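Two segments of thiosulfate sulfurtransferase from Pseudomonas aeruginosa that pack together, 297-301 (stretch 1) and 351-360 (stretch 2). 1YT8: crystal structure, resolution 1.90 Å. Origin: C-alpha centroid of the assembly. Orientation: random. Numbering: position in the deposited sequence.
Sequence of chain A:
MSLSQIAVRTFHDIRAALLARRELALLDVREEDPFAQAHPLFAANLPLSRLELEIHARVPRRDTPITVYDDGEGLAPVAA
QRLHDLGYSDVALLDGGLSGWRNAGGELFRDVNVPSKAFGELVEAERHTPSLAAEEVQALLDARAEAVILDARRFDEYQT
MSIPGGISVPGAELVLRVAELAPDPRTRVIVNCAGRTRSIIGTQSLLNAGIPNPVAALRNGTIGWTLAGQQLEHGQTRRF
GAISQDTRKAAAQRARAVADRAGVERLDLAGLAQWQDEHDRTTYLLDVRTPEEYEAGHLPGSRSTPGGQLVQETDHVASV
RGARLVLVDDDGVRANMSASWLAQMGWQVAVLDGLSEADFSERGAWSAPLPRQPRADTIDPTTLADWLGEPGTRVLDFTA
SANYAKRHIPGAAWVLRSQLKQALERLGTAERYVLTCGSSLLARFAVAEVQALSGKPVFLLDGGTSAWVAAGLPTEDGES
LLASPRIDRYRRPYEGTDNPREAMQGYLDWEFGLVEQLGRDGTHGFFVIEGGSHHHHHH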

# COMPACT_ATOMS: atom_id res chain seq x y z
N GLY A 297 -0.22 14.72 -16.19
CA GLY A 297 -0.79 14.09 -17.36
C GLY A 297 -0.59 12.59 -17.33
O GLY A 297 0.54 12.12 -17.16
N HIS A 298 -1.66 11.83 -17.49
CA HIS A 298 -1.58 10.37 -17.46
C HIS A 298 -2.60 9.71 -18.38
O HIS A 298 -3.55 10.36 -18.82
CB HIS A 298 -1.77 9.87 -16.03
CG HIS A 298 -3.05 10.33 -15.39
ND1 HIS A 298 -4.26 9.72 -15.63
CD2 HIS A 298 -3.30 11.33 -14.51
CE1 HIS A 298 -5.20 10.32 -14.93
NE2 HIS A 298 -4.65 11.30 -14.24
N LEU A 299 -2.40 8.43 -18.66
CA LEU A 299 -3.31 7.69 -19.53
C LEU A 299 -4.67 7.47 -18.88
O LEU A 299 -4.76 7.15 -17.70
CB LEU A 299 -2.72 6.33 -19.90
CG LEU A 299 -1.86 6.24 -21.16
CD1 LEU A 299 -0.59 7.06 -21.00
CD2 LEU A 299 -1.52 4.79 -21.42
N PRO A 300 -5.75 7.64 -19.66
CA PRO A 300 -7.08 7.44 -19.10
C PRO A 300 -7.20 6.01 -18.58
O PRO A 300 -6.76 5.07 -19.23
CB PRO A 300 -8.00 7.70 -20.29
CG PRO A 300 -7.23 8.71 -21.09
CD PRO A 300 -5.82 8.15 -21.04
N GLY A 301 -7.78 5.86 -17.39
CA GLY A 301 -7.95 4.54 -16.83
C GLY A 301 -6.78 4.03 -16.01
O GLY A 301 -6.88 2.98 -15.37
N VAL A 351 4.82 -4.19 -20.21
CA VAL A 351 5.16 -2.77 -20.23
C VAL A 351 4.54 -2.23 -21.52
O VAL A 351 4.64 -2.85 -22.58
CB VAL A 351 6.69 -2.56 -20.26
CG1 VAL A 351 7.01 -1.10 -20.52
CG2 VAL A 351 7.30 -3.00 -18.93
N LEU A 352 3.88 -1.08 -21.42
CA LEU A 352 3.22 -0.47 -22.57
C LEU A 352 4.19 0.34 -23.43
O LEU A 352 4.72 1.36 -22.99
CB LEU A 352 2.07 0.42 -22.08
CG LEU A 352 1.01 0.87 -23.08
CD1 LEU A 352 0.48 -0.33 -23.85
CD2 LEU A 352 -0.12 1.58 -22.34
N ASP A 353 4.41 -0.13 -24.66
CA ASP A 353 5.33 0.53 -25.59
C ASP A 353 4.61 1.41 -26.61
O ASP A 353 3.40 1.29 -26.82
CB ASP A 353 6.16 -0.50 -26.37
CG ASP A 353 7.01 -1.37 -25.47
OD1 ASP A 353 7.58 -0.84 -24.49
OD2 ASP A 353 7.13 -2.58 -25.76
N GLY A 354 5.37 2.29 -27.26
CA GLY A 354 4.82 3.15 -28.29
C GLY A 354 3.99 4.34 -27.85
O GLY A 354 3.30 4.95 -28.67
N LEU A 355 4.05 4.69 -26.57
CA LEU A 355 3.29 5.83 -26.07
C LEU A 355 3.94 7.15 -26.46
O LEU A 355 5.16 7.26 -26.51
CB LEU A 355 3.16 5.76 -24.54
CG LEU A 355 2.43 4.56 -23.94
CD1 LEU A 355 2.46 4.67 -22.42
CD2 LEU A 355 1.00 4.51 -24.45
N SER A 356 3.11 8.15 -26.73
CA SER A 356 3.60 9.47 -27.10
C SER A 356 3.03 10.46 -26.09
O SER A 356 2.14 10.12 -25.31
CB SER A 356 3.14 9.85 -28.51
OG SER A 356 1.73 9.97 -28.59
N GLU A 357 3.54 11.69 -26.10
CA GLU A 357 3.09 12.71 -25.17
C GLU A 357 1.58 12.93 -25.20
O GLU A 357 0.97 13.27 -24.19
CB GLU A 357 3.82 14.03 -25.46
CG GLU A 357 5.33 13.88 -25.57
CD GLU A 357 6.04 15.20 -25.83
OE1 GLU A 357 5.58 15.95 -26.72
OE2 GLU A 357 7.05 15.49 -25.15
N ALA A 358 0.98 12.71 -26.37
CA ALA A 358 -0.46 12.90 -26.54
C ALA A 358 -1.30 11.89 -25.76
O ALA A 358 -2.45 12.17 -25.42
CB ALA A 358 -0.81 12.84 -28.02
N ASP A 359 -0.74 10.71 -25.49
CA ASP A 359 -1.47 9.67 -24.77
C ASP A 359 -1.67 9.98 -23.28
O ASP A 359 -2.56 9.42 -22.64
CB ASP A 359 -0.75 8.33 -24.92
CG ASP A 359 -0.69 7.87 -26.37
OD1 ASP A 359 -1.75 7.80 -27.02
OD2 ASP A 359 0.42 7.56 -26.85
N PHE A 360 -0.85 10.87 -22.74
CA PHE A 360 -0.95 11.27 -21.34
C PHE A 360 -1.89 12.48 -21.30
O PHE A 360 -1.50 13.58 -20.90
CB PHE A 360 0.43 11.65 -20.81
CG PHE A 360 1.40 10.49 -20.77
CD1 PHE A 360 1.59 9.77 -19.60
CD2 PHE A 360 2.09 10.11 -21.92
CE1 PHE A 360 2.46 8.68 -19.57
CE2 PHE A 360 2.96 9.02 -21.90
CZ PHE A 360 3.15 8.30 -20.72

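A small interface can pack closely with no hydrogen bond across it; these two segments of a thiosulfate sulfurtransferase illustrate the principle. At the centre lies Leu 299. Its CA-to-CB bond runs sideways to the other stretch, but the end of the side chain comes nearer. Leu 299 CD1 sits 3.7 Å from the centroid of the Phe 360 ring, only 11° off the ring normal, so a methyl C-H group can rest on the electron-rich face in a CH-pi contact. Leu 299 CD2 lies 3.6 Å from CD2 of Leu 352 and 4.0 Å from CD2 of Leu 355, and Leu 355 is near both methyls. Both of these residues direct their CA-to-CB bonds toward stretch 1, one from a strand and the other from the loop that follows it.

Around this centre the backbones draw close. The CA atoms of His 298 and Phe 360 are 4.0 Å apart, and a side chain at Gly 297 would not fit here: an ideal CB would fall 2.8 Å from O of Phe 360. Gly 297 O instead approaches the edge of the aromatic ring, 3.5 Å from CD1 of Phe 360, where the ring's C-H groups carry slight positive charge.

Farther out, Asp 359 O packs against carbon, 3.5 Å from CD1 of Leu 299 and 3.8 Å from CD of Pro 300. No hydrogen bond crosses the interface. Within stretch 2, the end of the Asp 359 side chain leads away from stretch 1, and its OD2 accepts a hydrogen bond from N of Ser 356 at 2.8 Å, while Asp 359 N returns one to Ser 356 O at 2.9 Å. This reciprocal pair closes the turn just before Phe 360.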